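PDB 3T0P: DNA polymerase III, beta subunit from Eubacterium rectale, which probably forms a ring-shaped head-to-tail homodimer around DNA, the sliding clamp that tethers DNA polymerases and other proteins and makes them processive. Local coordinates for residues Q141-S145 and R176-R180; R168-L172 and Y242-D246; M50-T56 and N230-R236; E126-Q132 and E213-I219. All coordinates share one frame; numbering follows the deposited sequence.

Contact 1 (Q141-S145 and R176-R180)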
loop_
_atom_site.group_PDB
_atom_site.type_symbol
_atom_site.label_atom_id
_atom_site.label_comp_id
_atom_site.label_asym_id
_atom_site.label_seq_id
_atom_site.Cartn_x
_atom_site.Cartn_y
_atom_site.Cartn_z
ATOM N N GLN B 141 -5.878 19.783 -6.808
ATOM C CA GLN B 141 -7.085 20.554 -6.535
ATOM C C GLN B 141 -8.149 20.472 -7.625
ATOM O O GLN B 141 -9.259 20.981 -7.399
ATOM C CB GLN B 141 -6.715 22.021 -6.315
ATOM C CG GLN B 141 -6.023 22.258 -4.981
ATOM C CD GLN B 141 -5.346 23.599 -4.918
ATOM O OE1 GLN B 141 -5.158 24.303 -5.925
ATOM N NE2 GLN B 141 -4.960 23.988 -3.725
ATOM N N THR B 142 -7.849 19.822 -8.779
ATOM C CA THR B 142 -8.802 19.759 -9.891
ATOM C C THR B 142 -8.895 18.409 -10.606
ATOM O O THR B 142 -9.924 18.139 -11.227
ATOM C CB THR B 142 -8.448 20.826 -10.981
ATOM O OG1 THR B 142 -7.121 20.593 -11.453
ATOM C CG2 THR B 142 -8.560 22.244 -10.489
ATOM N N ILE B 143 -7.828 17.615 -10.616
ATOM C CA ILE B 143 -7.748 16.364 -11.395
ATOM C C ILE B 143 -8.854 15.332 -11.090
ATOM O O ILE B 143 -9.233 14.573 -11.987
ATOM C CB ILE B 143 -6.337 15.712 -11.308
ATOM C CG1 ILE B 143 -6.014 14.867 -12.567
ATOM C CG2 ILE B 143 -6.116 14.909 -10.005
ATOM C CD1 ILE B 143 -5.947 15.629 -13.835
ATOM N N PHE B 144 -9.379 15.315 -9.858
ATOM C CA PHE B 144 -10.381 14.347 -9.433
ATOM C C PHE B 144 -11.708 14.461 -10.187
ATOM O O PHE B 144 -12.489 13.516 -10.120
ATOM C CB PHE B 144 -10.640 14.495 -7.927
ATOM C CG PHE B 144 -11.227 15.824 -7.539
ATOM C CD1 PHE B 144 -12.589 16.064 -7.668
ATOM C CD2 PHE B 144 -10.415 16.851 -7.075
ATOM C CE1 PHE B 144 -13.131 17.309 -7.351
ATOM C CE2 PHE B 144 -10.960 18.098 -6.766
ATOM C CZ PHE B 144 -12.317 18.307 -6.876
ATOM N N SER B 145 -12.006 15.612 -10.842
ATOM C CA SER B 145 -13.316 15.761 -11.475
ATOM C C SER B 145 -13.285 15.739 -13.010
ATOM O O SER B 145 -14.229 16.193 -13.640
ATOM C CB SER B 145 -14.050 16.992 -10.959
ATOM O OG SER B 145 -13.231 18.138 -10.984
ATOM N N ARG B 176 -20.184 17.875 -12.030
ATOM C CA ARG B 176 -19.487 18.869 -11.216
ATOM C C ARG B 176 -18.436 19.605 -12.013
ATOM O O ARG B 176 -18.022 19.130 -13.069
ATOM C CB ARG B 176 -18.815 18.191 -10.018
ATOM C CG ARG B 176 -17.770 17.171 -10.426
ATOM C CD ARG B 176 -17.695 16.123 -9.391
ATOM N NE ARG B 176 -16.997 14.929 -9.849
ATOM C CZ ARG B 176 -16.088 14.296 -9.127
ATOM N NH1 ARG B 176 -15.717 14.780 -7.952
ATOM N NH2 ARG B 176 -15.516 13.193 -9.587
ATOM N N ILE B 177 -17.977 20.746 -11.480
ATOM C CA ILE B 177 -16.957 21.583 -12.087
ATOM C C ILE B 177 -16.007 22.023 -10.982
ATOM O O ILE B 177 -16.442 22.483 -9.923
ATOM C CB ILE B 177 -17.552 22.798 -12.886
ATOM C CG1 ILE B 177 -18.669 22.370 -13.885
ATOM C CG2 ILE B 177 -16.435 23.590 -13.619
ATOM C CD1 ILE B 177 -19.384 23.558 -14.638
ATOM N N SER B 178 -14.703 21.847 -11.223
ATOM C CA SER B 178 -13.641 22.301 -10.331
ATOM C C SER B 178 -12.853 23.370 -11.043
ATOM O O SER B 178 -12.361 23.129 -12.146
ATOM C CB SER B 178 -12.738 21.153 -9.927
ATOM O OG SER B 178 -13.501 20.144 -9.303
ATOM N N ILE B 179 -12.787 24.561 -10.453
ATOM C CA ILE B 179 -12.078 25.709 -11.025
ATOM C C ILE B 179 -11.124 26.286 -9.996
ATOM O O ILE B 179 -11.538 26.659 -8.895
ATOM C CB ILE B 179 -13.035 26.827 -11.553
ATOM C CG1 ILE B 179 -14.178 26.256 -12.407
ATOM C CG2 ILE B 179 -12.255 27.912 -12.323
ATOM C CD1 ILE B 179 -15.348 27.202 -12.608
ATOM N N ARG B 180 -9.861 26.415 -10.389
ATOM C CA ARG B 180 -8.839 27.058 -9.587
ATOM C C ARG B 180 -8.298 28.273 -10.313
ATOM O O ARG B 180 -8.152 28.259 -11.527
ATOM C CB ARG B 180 -7.728 26.083 -9.243
ATOM C CG ARG B 180 -8.071 25.145 -8.067
ATOM C CD ARG B 180 -7.957 25.891 -6.757
ATOM N NE ARG B 180 -8.375 25.065 -5.628
ATOM C CZ ARG B 180 -8.124 25.355 -4.357
ATOM N NH1 ARG B 180 -7.440 26.455 -4.041
ATOM N NH2 ARG B 180 -8.514 24.529 -3.392
#
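Ser145 and Ser178 meet through their hydroxyls, OG to OG at 2.6 Å, in a short hydrogen bond whose direction is not settled. Ser145 OG also bonds to the hydroxyl of Ser171 on the next strand, so a small buried cluster of serines ties the loop to the sheet.

The flat groups stack. The amide of Gln141 lies over one face of the Arg180 guanidinium, the two planes only 6° apart. Gln141 CD sits above the centre, 3.3 Å from Arg180 CZ. No hydrogen bond joins them. Arg180 NE instead bonds to the hydroxyl of Tyr359.

The loop 141-145 follows helix 132-140 of the central clamp domain and lies across strand 176-184. That strand pairs with strand 357-361 of the C-terminal domain, so the sheet runs on from one clamp domain into the next.

CG of Arg176 stands between its N and carbonyl carbon (chi1 61°), and the chain then runs extended to NE, bringing the guanidinium alongside Ser145 and Phe144. NH1 comes in at the edge of the Phe144 ring, 3.4 Å from Phe144 CD1, while Ser145 CB lies over one guanidinium face. Its charge is paired elsewhere, with Asp327 and Asp173.

Phe144 CZ approaches Ser178 OG at 3.3 Å, the hydroxyl oblique to the ring. Carbon packing is lighter: Thr142 CG2 touches Arg180 CG at 3.8 Å.

Contact 2 (R168-L172 and Y242-D246)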
loop_
_atom_site.group_PDB
_atom_site.type_symbol
_atom_site.label_atom_id
_atom_site.label_comp_id
_atom_site.label_asym_id
_atom_site.label_seq_id
_atom_site.Cartn_x
_atom_site.Cartn_y
_atom_site.Cartn_z
ATOM N N ARG B 168 -6.265 30.037 -15.014
ATOM C CA ARG B 168 -7.481 29.361 -14.560
ATOM C C ARG B 168 -7.404 27.929 -15.038
ATOM O O ARG B 168 -7.099 27.709 -16.214
ATOM C CB ARG B 168 -8.714 30.110 -15.107
ATOM C CG ARG B 168 -10.046 29.447 -14.887
ATOM C CD ARG B 168 -11.159 30.406 -15.270
ATOM N NE ARG B 168 -11.691 30.144 -16.606
ATOM C CZ ARG B 168 -12.953 30.373 -16.960
ATOM N NH1 ARG B 168 -13.820 30.864 -16.077
ATOM N NH2 ARG B 168 -13.362 30.097 -18.190
ATOM N N VAL B 169 -7.598 26.956 -14.106
ATOM C CA VAL B 169 -7.546 25.521 -14.375
ATOM C C VAL B 169 -8.922 24.964 -14.107
ATOM O O VAL B 169 -9.495 25.229 -13.052
ATOM C CB VAL B 169 -6.417 24.820 -13.577
ATOM C CG1 VAL B 169 -6.414 23.308 -13.803
ATOM C CG2 VAL B 169 -5.060 25.421 -13.949
ATOM N N VAL B 170 -9.493 24.255 -15.107
ATOM C CA VAL B 170 -10.878 23.759 -15.061
ATOM C C VAL B 170 -10.941 22.281 -15.424
ATOM O O VAL B 170 -10.326 21.862 -16.401
ATOM C CB VAL B 170 -11.815 24.582 -16.010
ATOM C CG1 VAL B 170 -13.273 24.141 -15.916
ATOM C CG2 VAL B 170 -11.709 26.077 -15.767
ATOM N N SER B 171 -11.730 21.510 -14.659
ATOM C CA SER B 171 -12.106 20.135 -14.961
ATOM C C SER B 171 -13.608 19.974 -14.711
ATOM O O SER B 171 -14.180 20.689 -13.881
ATOM C CB SER B 171 -11.308 19.130 -14.160
ATOM O OG SER B 171 -11.553 19.292 -12.778
ATOM N N LEU B 172 -14.254 19.087 -15.469
ATOM C CA LEU B 172 -15.671 18.801 -15.340
ATOM C C LEU B 172 -15.969 17.414 -15.898
ATOM O O LEU B 172 -15.262 16.928 -16.770
ATOM C CB LEU B 172 -16.565 19.895 -15.983
ATOM C CG LEU B 172 -16.536 20.108 -17.499
ATOM C CD1 LEU B 172 -17.622 19.292 -18.202
ATOM C CD2 LEU B 172 -16.799 21.560 -17.825
ATOM N N TYR B 242 -13.776 24.052 -25.844
ATOM C CA TYR B 242 -14.137 23.612 -24.495
ATOM C C TYR B 242 -15.502 24.202 -24.131
ATOM O O TYR B 242 -15.920 25.215 -24.708
ATOM C CB TYR B 242 -13.069 23.996 -23.446
ATOM C CG TYR B 242 -13.152 23.208 -22.150
ATOM C CD1 TYR B 242 -12.715 21.890 -22.083
ATOM C CD2 TYR B 242 -13.655 23.787 -20.986
ATOM C CE1 TYR B 242 -12.768 21.168 -20.892
ATOM C CE2 TYR B 242 -13.717 23.072 -19.787
ATOM C CZ TYR B 242 -13.276 21.761 -19.748
ATOM O OH TYR B 242 -13.334 21.037 -18.586
ATOM N N PHE B 243 -16.194 23.552 -23.195
ATOM C CA PHE B 243 -17.517 23.922 -22.699
ATOM C C PHE B 243 -17.572 25.388 -22.244
ATOM O O PHE B 243 -16.622 25.884 -21.630
ATOM C CB PHE B 243 -17.907 22.983 -21.536
ATOM C CG PHE B 243 -17.657 21.525 -21.861
ATOM C CD1 PHE B 243 -18.613 20.773 -22.535
ATOM C CD2 PHE B 243 -16.440 20.922 -21.545
ATOM C CE1 PHE B 243 -18.361 19.449 -22.887
ATOM C CE2 PHE B 243 -16.190 19.593 -21.894
ATOM C CZ PHE B 243 -17.153 18.867 -22.562
ATOM N N LYS B 244 -18.666 26.083 -22.571
ATOM C CA LYS B 244 -18.863 27.467 -22.135
ATOM C C LYS B 244 -19.376 27.379 -20.704
ATOM O O LYS B 244 -20.517 26.974 -20.490
ATOM C CB LYS B 244 -19.790 28.282 -23.081
ATOM C CG LYS B 244 -20.867 27.505 -23.845
ATOM N N ILE B 245 -18.487 27.617 -19.725
ATOM C CA ILE B 245 -18.824 27.447 -18.315
ATOM C C ILE B 245 -19.097 28.773 -17.595
ATOM O O ILE B 245 -19.763 28.752 -16.557
ATOM C CB ILE B 245 -17.749 26.606 -17.559
ATOM C CG1 ILE B 245 -16.320 27.179 -17.688
ATOM C CG2 ILE B 245 -17.797 25.156 -17.999
ATOM C CD1 ILE B 245 -15.853 28.007 -16.495
ATOM N N ASP B 246 -18.586 29.906 -18.120
ATOM C CA ASP B 246 -18.752 31.229 -17.504
ATOM C C ASP B 246 -20.231 31.616 -17.328
ATOM O O ASP B 246 -20.565 32.326 -16.376
ATOM C CB ASP B 246 -18.003 32.297 -18.304
ATOM C CG ASP B 246 -16.493 32.149 -18.213
ATOM O OD1 ASP B 246 -15.928 32.460 -17.132
ATOM O OD2 ASP B 246 -15.875 31.718 -19.218
HETATM O O HOH W 1 -12.630 18.046 -17.533
#
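Leu172 pushes into the loop 242-246 between Tyr242, Phe243 and Ile245. Its CB carries CG between the backbone N and the carbonyl carbon (chi1 66°). CG then meets Tyr242 OH at 3.5 Å. From there the two methyls part. CD1 lies over one face of the Phe243 ring in a CH-pi contact, 4.1 Å from the ring centroid. CD2 touches Ile245 CG2 at 3.7 Å and Phe243 CD2 at 3.8 Å. Beside it, Val170 CG1 packs on Tyr242 CE2 at 4.0 Å. One water accepts from Leu172 N and also bonds to Tyr242 OH.

At the other end Arg168 grips Asp246 end-on. NH1 reaches Asp246 OD1 at 2.8 Å and NH2 reaches Asp246 OD2 at 3.2 Å, both on the syn side. The two planes are 8° apart but stepped, so each oxygen is tilted from the guanidinium plane. Ile245 CD1 covers one guanidinium face. A leucine in place of Arg168 would probably leave the Asp246 carboxylate without its charged mate and Glu161, paired with NE, without its own.

Strand 166-172 runs between strands 157-163 and 176-184, and the loop 242-246, on the way to strand 255-260 of the C-terminal domain, lies over one face of their sheet.

Contact 3 (M50-T56 and N230-R236). With EDO (1,2-ethanediol), chain X.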
loop_
_atom_site.group_PDB
_atom_site.type_symbol
_atom_site.label_atom_id
_atom_site.label_comp_id
_atom_site.label_asym_id
_atom_site.label_seq_id
_atom_site.Cartn_x
_atom_site.Cartn_y
_atom_site.Cartn_z
HETATM N N MSE B 50 3.066 8.206 -27.618
HETATM C CA MSE B 50 2.509 8.952 -28.768
HETATM C C MSE B 50 1.635 10.131 -28.328
HETATM O O MSE B 50 1.426 11.053 -29.117
HETATM C CB MSE B 50 1.753 8.067 -29.772
HETATM C CG MSE B 50 2.597 6.924 -30.326
HETATM SE SE MSE B 50 4.337 7.455 -31.066
HETATM C CE MSE B 50 3.669 8.256 -32.775
ATOM N N GLU B 51 1.129 10.110 -27.093
ATOM C CA GLU B 51 0.377 11.212 -26.509
ATOM C C GLU B 51 1.318 11.980 -25.559
ATOM O O GLU B 51 1.410 13.202 -25.617
ATOM C CB GLU B 51 -0.874 10.709 -25.769
ATOM C CG GLU B 51 -1.639 11.810 -25.055
ATOM C CD GLU B 51 -3.010 11.424 -24.548
ATOM O OE1 GLU B 51 -3.966 11.456 -25.358
ATOM O OE2 GLU B 51 -3.135 11.114 -23.339
ATOM N N LEU B 52 1.997 11.244 -24.682
ATOM C CA LEU B 52 2.906 11.787 -23.683
ATOM C C LEU B 52 4.312 11.255 -23.894
ATOM O O LEU B 52 4.514 10.048 -23.971
ATOM C CB LEU B 52 2.383 11.411 -22.295
ATOM C CG LEU B 52 3.164 11.868 -21.090
ATOM C CD1 LEU B 52 2.939 13.343 -20.841
ATOM C CD2 LEU B 52 2.732 11.075 -19.849
ATOM N N GLY B 53 5.260 12.179 -23.983
ATOM C CA GLY B 53 6.685 11.924 -24.118
ATOM C C GLY B 53 7.446 12.473 -22.927
ATOM O O GLY B 53 7.166 13.579 -22.461
ATOM N N ILE B 54 8.367 11.681 -22.376
ATOM C CA ILE B 54 9.211 12.127 -21.275
ATOM C C ILE B 54 10.645 11.827 -21.687
ATOM O O ILE B 54 10.971 10.729 -22.143
ATOM C CB ILE B 54 8.860 11.598 -19.849
ATOM C CG1 ILE B 54 7.376 11.815 -19.502
ATOM C CG2 ILE B 54 9.750 12.280 -18.788
ATOM C CD1 ILE B 54 6.922 11.139 -18.223
ATOM N N GLU B 55 11.497 12.815 -21.465
ATOM C CA GLU B 55 12.911 12.852 -21.792
ATOM C C GLU B 55 13.683 13.332 -20.593
ATOM O O GLU B 55 13.268 14.282 -19.929
ATOM C CB GLU B 55 13.059 13.861 -22.923
ATOM C CG GLU B 55 14.210 13.681 -23.875
ATOM C CD GLU B 55 14.084 14.757 -24.931
ATOM O OE1 GLU B 55 14.356 15.937 -24.607
ATOM O OE2 GLU B 55 13.584 14.444 -26.035
ATOM N N THR B 56 14.817 12.711 -20.319
ATOM C CA THR B 56 15.633 13.108 -19.183
ATOM C C THR B 56 17.106 12.883 -19.546
ATOM O O THR B 56 17.432 11.999 -20.357
ATOM C CB THR B 56 15.144 12.401 -17.889
ATOM O OG1 THR B 56 15.532 13.153 -16.743
ATOM C CG2 THR B 56 15.607 10.965 -17.774
ATOM N N ASN B 230 16.221 18.210 -14.912
ATOM C CA ASN B 230 16.850 17.739 -16.156
ATOM C C ASN B 230 15.868 16.962 -17.027
ATOM O O ASN B 230 16.285 16.145 -17.859
ATOM C CB ASN B 230 18.080 16.877 -15.829
ATOM C CG ASN B 230 19.276 17.715 -15.470
ATOM O OD1 ASN B 230 19.913 18.344 -16.337
ATOM N ND2 ASN B 230 19.549 17.799 -14.172
ATOM N N THR B 231 14.564 17.254 -16.850
ATOM C CA THR B 231 13.451 16.570 -17.492
ATOM C C THR B 231 12.617 17.490 -18.362
ATOM O O THR B 231 12.420 18.658 -18.049
ATOM C CB THR B 231 12.589 15.939 -16.381
ATOM O OG1 THR B 231 13.427 15.042 -15.660
ATOM C CG2 THR B 231 11.390 15.159 -16.904
ATOM N N THR B 232 12.130 16.928 -19.468
ATOM C CA THR B 232 11.225 17.553 -20.426
ATOM C C THR B 232 10.052 16.611 -20.608
ATOM O O THR B 232 10.226 15.428 -20.893
ATOM C CB THR B 232 11.934 17.880 -21.747
ATOM O OG1 THR B 232 13.068 18.688 -21.460
ATOM C CG2 THR B 232 11.046 18.647 -22.707
ATOM N N VAL B 233 8.867 17.130 -20.396
ATOM C CA VAL B 233 7.624 16.423 -20.596
ATOM C C VAL B 233 6.956 17.097 -21.754
ATOM O O VAL B 233 6.843 18.332 -21.754
ATOM C CB VAL B 233 6.748 16.398 -19.330
ATOM C CG1 VAL B 233 5.384 15.812 -19.637
ATOM C CG2 VAL B 233 7.424 15.614 -18.207
ATOM N N VAL B 234 6.587 16.307 -22.783
ATOM C CA VAL B 234 5.883 16.801 -23.965
ATOM C C VAL B 234 4.546 16.063 -24.119
ATOM O O VAL B 234 4.504 14.840 -24.070
ATOM C CB VAL B 234 6.748 16.697 -25.232
ATOM C CG1 VAL B 234 6.006 17.284 -26.441
ATOM C CG2 VAL B 234 8.088 17.397 -25.028
ATOM N N SER B 235 3.462 16.804 -24.296
ATOM C CA SER B 235 2.151 16.192 -24.433
ATOM C C SER B 235 1.361 16.817 -25.537
ATOM O O SER B 235 1.414 18.034 -25.733
ATOM C CB SER B 235 1.376 16.298 -23.123
ATOM O OG SER B 235 0.037 15.835 -23.215
ATOM N N ARG B 236 0.589 15.982 -26.262
ATOM C CA ARG B 236 -0.377 16.448 -27.255
ATOM C C ARG B 236 -1.499 17.154 -26.509
ATOM O O ARG B 236 -1.678 16.902 -25.328
ATOM C CB ARG B 236 -0.943 15.281 -28.050
ATOM C CG ARG B 236 0.010 14.631 -29.059
ATOM C CD ARG B 236 -0.740 13.816 -30.123
ATOM N NE ARG B 236 -1.891 13.080 -29.577
ATOM C CZ ARG B 236 -2.033 11.755 -29.598
ATOM N NH1 ARG B 236 -1.115 10.989 -30.178
ATOM N NH2 ARG B 236 -3.106 11.189 -29.056
HETATM C C1 EDO X . 16.808 18.593 -21.185
HETATM O O1 EDO X . 15.900 18.570 -20.068
HETATM C C2 EDO X . 16.316 17.683 -22.308
HETATM O O2 EDO X . 15.787 16.467 -21.764
#
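Leu52 and Val233 pack through their methyls, Leu52 CD1 to Val233 CG1 at 3.7 Å, in the tight part of an antiparallel strand pair. Ile54 lies alongside Val233, and its CG2 meets Thr231 CG2 at 3.8 Å. These residues share one buried face of the sheet with Thr56 and Ser235. Thr56 points OG1 anti to its own N (chi1 -156°), which brings it 3.0 Å from Thr231 OG1; either hydroxyl could donate. Ser235 OG bonds to Thr199 of helix 197-206. Between the strands, Gly53 and Val234 form a buried hydrogen-bonded pair with both N-to-O bonds nearly straight, at 174°. Glu55 and Thr232 form the next such pair.

The exposed end at Met50, Glu51 and Arg236 is looser. Arg236 N still bonds to Glu51 O at 3.0 Å, but its guanidinium lies with one face over Glu51 CA. NH2 is 3.8 Å from Glu51 OE1, a long salt bridge of charges alone, since the oxygen lies well out of the guanidinium plane. The partly exposed Glu55 and Thr232 side chains meet a 1,2-ethanediol, probably from the crystallisation liquor. It bonds to Thr232 OG1 and weakly to Glu55 OE1 and Asn230 O.

The pair joins the N-terminal domain to the central domain in one continuous sheet, as in sliding clamps. Its chemistry implies a join made mainly by main-chain bonds and buried methyls, with the long salt bridge probably adding little.

Contact 4 (E126-Q132 and E213-I219)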
loop_
_atom_site.group_PDB
_atom_site.type_symbol
_atom_site.label_atom_id
_atom_site.label_comp_id
_atom_site.label_asym_id
_atom_site.label_seq_id
_atom_site.Cartn_x
_atom_site.Cartn_y
_atom_site.Cartn_z
ATOM N N GLU B 126 6.595 31.746 -26.159
ATOM C CA GLU B 126 6.360 32.345 -24.863
ATOM C C GLU B 126 6.400 31.248 -23.789
ATOM O O GLU B 126 5.842 30.169 -23.989
ATOM C CB GLU B 126 5.009 33.069 -24.894
ATOM C CG GLU B 126 4.722 33.928 -23.678
ATOM C CD GLU B 126 3.435 34.735 -23.745
ATOM O OE1 GLU B 126 2.379 34.158 -24.090
ATOM O OE2 GLU B 126 3.486 35.949 -23.442
ATOM N N SER B 127 7.116 31.514 -22.697
ATOM C CA SER B 127 7.296 30.622 -21.548
ATOM C C SER B 127 6.488 31.100 -20.364
ATOM O O SER B 127 6.396 32.302 -20.129
ATOM C CB SER B 127 8.762 30.569 -21.151
ATOM O OG SER B 127 9.222 31.893 -20.943
ATOM N N ILE B 128 5.919 30.172 -19.618
ATOM C CA ILE B 128 5.150 30.435 -18.411
ATOM C C ILE B 128 5.909 29.768 -17.252
ATOM O O ILE B 128 6.223 28.588 -17.332
ATOM C CB ILE B 128 3.693 29.905 -18.575
ATOM C CG1 ILE B 128 2.920 30.711 -19.643
ATOM C CG2 ILE B 128 2.925 29.911 -17.258
ATOM C CD1 ILE B 128 2.851 30.049 -21.095
ATOM N N VAL B 129 6.187 30.504 -16.178
ATOM C CA VAL B 129 6.858 29.926 -15.024
ATOM C C VAL B 129 5.885 29.775 -13.821
ATOM O O VAL B 129 5.277 30.737 -13.386
ATOM C CB VAL B 129 8.107 30.740 -14.613
ATOM C CG1 VAL B 129 8.783 30.106 -13.401
ATOM C CG2 VAL B 129 9.086 30.860 -15.765
ATOM N N LEU B 130 5.832 28.582 -13.261
ATOM C CA LEU B 130 5.092 28.252 -12.037
ATOM C C LEU B 130 6.030 27.499 -11.121
ATOM O O LEU B 130 6.903 26.766 -11.618
ATOM C CB LEU B 130 3.849 27.364 -12.334
ATOM C CG LEU B 130 2.775 27.911 -13.246
ATOM C CD1 LEU B 130 1.774 26.836 -13.586
ATOM C CD2 LEU B 130 2.073 29.098 -12.635
ATOM N N SER B 131 5.843 27.605 -9.796
ATOM C CA SER B 131 6.655 26.762 -8.910
ATOM C C SER B 131 6.165 25.337 -9.071
ATOM O O SER B 131 5.033 25.122 -9.521
ATOM C CB SER B 131 6.589 27.216 -7.447
ATOM O OG SER B 131 5.322 27.043 -6.829
ATOM N N GLN B 132 7.035 24.371 -8.795
ATOM C CA GLN B 132 6.688 22.965 -8.801
ATOM C C GLN B 132 5.477 22.758 -7.871
ATOM O O GLN B 132 4.544 22.040 -8.229
ATOM C CB GLN B 132 7.880 22.130 -8.306
ATOM C CG GLN B 132 8.922 21.818 -9.361
ATOM C CD GLN B 132 10.064 21.001 -8.810
ATOM O OE1 GLN B 132 10.002 20.426 -7.714
ATOM N NE2 GLN B 132 11.162 20.999 -9.531
ATOM N N GLU B 213 11.532 25.697 -6.287
ATOM C CA GLU B 213 11.942 25.232 -7.608
ATOM C C GLU B 213 10.852 25.567 -8.605
ATOM O O GLU B 213 9.687 25.557 -8.243
ATOM C CB GLU B 213 12.216 23.719 -7.594
ATOM C CG GLU B 213 13.545 23.314 -6.981
ATOM C CD GLU B 213 13.857 21.833 -7.111
ATOM O OE1 GLU B 213 13.293 21.036 -6.324
ATOM O OE2 GLU B 213 14.652 21.466 -8.008
ATOM N N ASP B 214 11.212 25.840 -9.856
ATOM C CA ASP B 214 10.244 26.233 -10.882
ATOM C C ASP B 214 10.097 25.240 -12.041
ATOM O O ASP B 214 11.007 24.468 -12.345
ATOM C CB ASP B 214 10.630 27.605 -11.443
ATOM C CG ASP B 214 10.372 28.731 -10.465
ATOM O OD1 ASP B 214 9.290 28.737 -9.834
ATOM O OD2 ASP B 214 11.234 29.626 -10.350
ATOM N N VAL B 215 8.966 25.344 -12.717
ATOM C CA VAL B 215 8.598 24.606 -13.922
ATOM C C VAL B 215 8.432 25.623 -15.053
ATOM O O VAL B 215 7.703 26.613 -14.894
ATOM C CB VAL B 215 7.304 23.736 -13.736
ATOM C CG1 VAL B 215 7.054 22.856 -14.972
ATOM C CG2 VAL B 215 7.444 22.839 -12.499
ATOM N N VAL B 216 9.087 25.388 -16.196
ATOM C CA VAL B 216 8.909 26.284 -17.352
ATOM C C VAL B 216 7.939 25.571 -18.305
ATOM O O VAL B 216 8.112 24.391 -18.618
ATOM C CB VAL B 216 10.245 26.703 -18.016
ATOM C CG1 VAL B 216 10.000 27.674 -19.179
ATOM C CG2 VAL B 216 11.186 27.334 -16.991
ATOM N N ILE B 217 6.876 26.252 -18.691
ATOM C CA ILE B 217 5.843 25.652 -19.537
ATOM C C ILE B 217 5.778 26.374 -20.897
ATOM O O ILE B 217 5.798 27.598 -20.937
ATOM C CB ILE B 217 4.466 25.677 -18.789
ATOM C CG1 ILE B 217 4.536 24.847 -17.475
ATOM C CG2 ILE B 217 3.306 25.155 -19.679
ATOM C CD1 ILE B 217 3.359 25.075 -16.493
ATOM N N TYR B 218 5.675 25.611 -21.995
ATOM C CA TYR B 218 5.491 26.162 -23.347
ATOM C C TYR B 218 4.246 25.576 -23.939
ATOM O O TYR B 218 4.065 24.361 -23.875
ATOM C CB TYR B 218 6.688 25.855 -24.270
ATOM C CG TYR B 218 7.996 26.443 -23.815
ATOM C CD1 TYR B 218 8.350 27.746 -24.150
ATOM C CD2 TYR B 218 8.877 25.706 -23.033
ATOM C CE1 TYR B 218 9.556 28.297 -23.726
ATOM C CE2 TYR B 218 10.087 26.245 -22.607
ATOM C CZ TYR B 218 10.427 27.536 -22.967
ATOM O OH TYR B 218 11.625 28.065 -22.562
ATOM N N ILE B 219 3.380 26.424 -24.501
ATOM C CA ILE B 219 2.140 26.011 -25.141
ATOM C C ILE B 219 2.252 26.424 -26.606
ATOM O O ILE B 219 2.187 27.606 -26.921
ATOM C CB ILE B 219 0.903 26.590 -24.396
ATOM C CG1 ILE B 219 0.831 26.038 -22.947
ATOM C CG2 ILE B 219 -0.345 26.219 -25.143
ATOM C CD1 ILE B 219 -0.065 26.794 -21.973
HETATM O O HOH W 2 5.408 28.513 -26.510
HETATM O O HOH W 3 12.143 22.521 -11.347
#
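Strands 127-131 and 214-219 run antiparallel, 154° between their directions, with Ile128-Ile217 and Leu130-Val215 as hydrogen-bonded pairs. The bond from Val215 N to Leu130 O is short, at 2.7 Å. One more bond, Gln132 N to Glu213 O at 3.0 Å, carries the pairing into the first residue of helix 132-140. Ser131 is the N-cap of that helix, and its OG bonds to Thr134.

On the buried face, Leu130 CD1 meets Ile217 CD1 at 3.8 Å. Ile128 and Val215 point the same way. On the other face, Val129 CG1 rests against Asp214 CG at 3.6 Å. There CG of Tyr218 lies anti to the carbonyl carbon (chi1 -62°), and the ring reaches across so that CE1 is 3.5 Å from Ser127 CB.

Gln132 closes the far end. Its CG packs on Val215 CG2 at 3.6 Å, and its extended chain carries the amide across Glu213, with NE2 3.5 Å from Glu213 CB. A water accepts from NE2 and donates to Asp214 O. OE1 takes the backbone N-H of Gly209. An alanine at Gln132 would probably leave the Gly209 N-H without this acceptor and the water with Asp214 O but without NE2, and open a gap beside Val215.

Strand 127-131 is the outermost strand of its sheet within the chain. Strand 214-220 lies between it and strand 223-228, while Tyr188 of strand 187-196 touches Glu126 and Ile128.

Overall arrangement
From the N terminus, segment 50-56 comes first and waits for 230-236, so contact 3 closes a long loop between the N-terminal and central domains. Within that loop lie both segments of contact 4, the first and later strands of the central domain. Contact 1 lies inside contact 4 in turn. Contact 2 begins between the segments of contact 1 and ends after 230-236, so it crosses the other three. Contacts 3 and 4 reach one sheet, their centres about 14 Å apart. Contacts 1 and 2 share a second sheet, which continues into the C-terminal domain, and touch where Ser171 meets Thr142 and Ser145.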